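Local coordinates for metallo-beta-lactamase (Simiduia agarivorans, PDB 6MFI) that hydrolyses the beta-lactam ring of antibiotics as a zinc-dependent, subclass B3 metallo-beta-lactamase, at the zinc ion site. Coordinates in Å, arbitrary orientation; residue numbers count along the deposited sequence, not the author numbering.

The zinc ion site. Residues 43, 64, 110, 112, 114-115, 149, 151, 188-189, 212-213, 215, 253. With ZN (zinc ion), chain B; ZN (zinc ion), chain C.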
# COMPACT_ATOMS: atom_id res chain seq x y z
N TRP A 43 -10.62 -8.26 -5.68
CA TRP A 43 -9.18 -8.07 -5.53
C TRP A 43 -8.44 -8.41 -6.82
O TRP A 43 -7.46 -7.74 -7.18
CB TRP A 43 -8.65 -8.92 -4.37
CG TRP A 43 -9.10 -8.45 -3.02
CD1 TRP A 43 -9.66 -7.25 -2.71
CD2 TRP A 43 -9.02 -9.18 -1.79
NE1 TRP A 43 -9.94 -7.18 -1.37
CE2 TRP A 43 -9.55 -8.36 -0.78
CE3 TRP A 43 -8.55 -10.45 -1.45
CZ2 TRP A 43 -9.62 -8.77 0.55
CZ3 TRP A 43 -8.62 -10.86 -0.13
CH2 TRP A 43 -9.15 -10.02 0.85
N ILE A 64 -7.29 -3.86 -5.61
CA ILE A 64 -6.02 -3.81 -4.89
C ILE A 64 -5.09 -2.84 -5.61
O ILE A 64 -4.94 -2.90 -6.83
CB ILE A 64 -5.37 -5.20 -4.78
CG1 ILE A 64 -6.25 -6.13 -3.95
CG2 ILE A 64 -3.98 -5.09 -4.16
CD1 ILE A 64 -6.48 -5.67 -2.53
N HIS A 110 1.31 -3.61 3.85
CA HIS A 110 1.33 -4.57 4.95
C HIS A 110 1.29 -5.98 4.38
O HIS A 110 0.94 -6.20 3.22
CB HIS A 110 0.17 -4.34 5.93
CG HIS A 110 -1.19 -4.52 5.34
ND1 HIS A 110 -1.95 -3.46 4.89
CD2 HIS A 110 -1.94 -5.63 5.14
CE1 HIS A 110 -3.10 -3.91 4.43
NE2 HIS A 110 -3.12 -5.22 4.57
N HIS A 112 -0.32 -8.74 4.16
CA HIS A 112 -1.47 -9.60 3.92
C HIS A 112 -1.45 -10.12 2.48
O HIS A 112 -0.87 -9.49 1.58
CB HIS A 112 -2.78 -8.87 4.20
CG HIS A 112 -3.18 -8.87 5.64
ND1 HIS A 112 -4.34 -8.30 6.10
CD2 HIS A 112 -2.56 -9.39 6.73
CE1 HIS A 112 -4.43 -8.46 7.40
NE2 HIS A 112 -3.36 -9.12 7.81
N ASP A 114 -3.56 -10.31 0.13
CA ASP A 114 -4.16 -9.53 -0.94
C ASP A 114 -3.28 -8.38 -1.40
O ASP A 114 -3.63 -7.71 -2.38
CB ASP A 114 -5.53 -8.99 -0.50
CG ASP A 114 -5.46 -8.21 0.80
OD1 ASP A 114 -4.78 -8.68 1.74
OD2 ASP A 114 -6.09 -7.14 0.89
N HIS A 115 -2.15 -8.13 -0.74
CA HIS A 115 -1.25 -7.05 -1.12
C HIS A 115 0.16 -7.51 -1.47
O HIS A 115 0.81 -6.86 -2.28
CB HIS A 115 -1.16 -6.01 -0.00
CG HIS A 115 -2.49 -5.43 0.39
ND1 HIS A 115 -3.26 -4.68 -0.48
CD2 HIS A 115 -3.19 -5.50 1.54
CE1 HIS A 115 -4.37 -4.31 0.13
NE2 HIS A 115 -4.35 -4.79 1.36
N ASP A 149 -0.42 -11.21 14.15
CA ASP A 149 -1.25 -10.66 13.08
C ASP A 149 -2.71 -10.73 13.48
O ASP A 149 -3.20 -11.81 13.86
CB ASP A 149 -1.02 -11.43 11.78
CG ASP A 149 -1.38 -10.61 10.56
OD1 ASP A 149 -0.45 -10.18 9.84
OD2 ASP A 149 -2.58 -10.40 10.32
N GLN A 151 -5.37 -10.83 11.75
CA GLN A 151 -6.12 -11.73 10.87
C GLN A 151 -5.42 -13.07 10.70
O GLN A 151 -5.54 -13.70 9.64
CB GLN A 151 -6.36 -11.07 9.52
CG GLN A 151 -7.65 -11.49 8.83
CD GLN A 151 -7.88 -10.76 7.53
OE1 GLN A 151 -7.63 -9.56 7.42
NE2 GLN A 151 -8.37 -11.48 6.53
N HIS A 188 -3.18 -2.78 11.80
CA HIS A 188 -3.77 -3.75 10.89
C HIS A 188 -2.89 -5.00 10.80
O HIS A 188 -3.41 -6.12 10.78
CB HIS A 188 -3.96 -3.12 9.51
CG HIS A 188 -4.66 -4.01 8.53
ND1 HIS A 188 -6.03 -4.17 8.53
CD2 HIS A 188 -4.19 -4.78 7.53
CE1 HIS A 188 -6.37 -5.00 7.56
NE2 HIS A 188 -5.27 -5.39 6.94
N THR A 189 -1.58 -4.81 10.72
CA THR A 189 -0.59 -5.87 10.80
C THR A 189 0.54 -5.38 11.68
O THR A 189 0.70 -4.17 11.88
CB THR A 189 -0.04 -6.27 9.42
OG1 THR A 189 0.74 -5.19 8.90
CG2 THR A 189 -1.16 -6.61 8.45
N ASP A 212 -1.22 2.98 4.85
CA ASP A 212 -1.66 1.61 4.99
C ASP A 212 -3.16 1.55 5.31
O ASP A 212 -3.79 2.55 5.66
CB ASP A 212 -0.85 0.90 6.08
CG ASP A 212 -1.13 -0.59 6.14
OD1 ASP A 212 -0.73 -1.31 5.20
OD2 ASP A 212 -1.75 -1.04 7.13
N SER A 213 -3.73 0.35 5.16
CA SER A 213 -5.15 0.15 5.43
C SER A 213 -5.51 0.61 6.84
O SER A 213 -6.52 1.29 7.04
CB SER A 213 -5.52 -1.31 5.21
OG SER A 213 -5.20 -1.72 3.90
N SER A 215 -6.98 -0.56 9.15
CA SER A 215 -8.32 -0.89 9.61
C SER A 215 -8.25 -1.82 10.82
O SER A 215 -7.48 -2.79 10.82
CB SER A 215 -9.12 -1.56 8.50
OG SER A 215 -8.40 -2.64 7.94
N HIS A 253 -6.28 -0.44 -0.57
CA HIS A 253 -7.63 -0.58 -1.07
C HIS A 253 -8.08 0.78 -1.56
O HIS A 253 -8.27 1.69 -0.75
CB HIS A 253 -8.57 -1.09 0.03
CG HIS A 253 -8.23 -2.46 0.52
ND1 HIS A 253 -8.64 -3.61 -0.12
CD2 HIS A 253 -7.51 -2.87 1.60
CE1 HIS A 253 -8.19 -4.67 0.54
NE2 HIS A 253 -7.50 -4.24 1.58
ZN ZN B . -6.15 -5.68 2.29
ZN ZN C . -4.78 -6.48 5.30
O HOH W 1 -6.10 -6.87 3.88
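ZN of chain B and ZN of chain C, 3.4 Å apart and bridged by one solvent oxygen, mark this site as catalytic: a purely structural zinc would normally be sealed by protein ligands, whereas here each ion shares water 1. Water 1 O sits 2.0 Å from ZN of either chain. The motif is the HxHxDH signature of the superfamily, completed by His188 and His253. ZN of chain C, partly occupied, is near tetrahedral, held by His110 NE2, His112 ND1 and His188 NE2. His112 binds through ND1: CG lies beside the backbone N, and chi2 of -178° turns ND1 anti to CA, towards the metal. His110 reaches the metal from the crowded position between N and carbonyl carbon, and His188 lays its CD2 edge over the centre of the His110 ring.

Second-shell acceptors fix these rings. His110 ND1 donates to the syn lone pair of Asp212 OD1 at 2.5 Å, within the imidazole plane. His112 NE2 meets the syn lone pair of Asp149 OD2 at 2.9 Å. His188 ND1 donates to the backbone carbonyl O of Ser215 at 3.0 Å. The two carboxylates probably make their imidazoles stronger donors to the metal.

ZN of chain B, possibly with further unseen ligands, is less regular: its angles run from 89° (Asp114 OD2/His115 NE2) to 134° (water 1/His253 NE2), beyond both extremes at the other ion. His115 CE1 rests over the rim of the His253 ring, and Asp114 CB packs on a face of Trp43. The other Asp114 oxygen, OD1, makes a weak contact with water 1 and may help orient it. The dinuclear centre thus most likely presents a metal-activated hydroxide to attack the beta-lactam carbonyl.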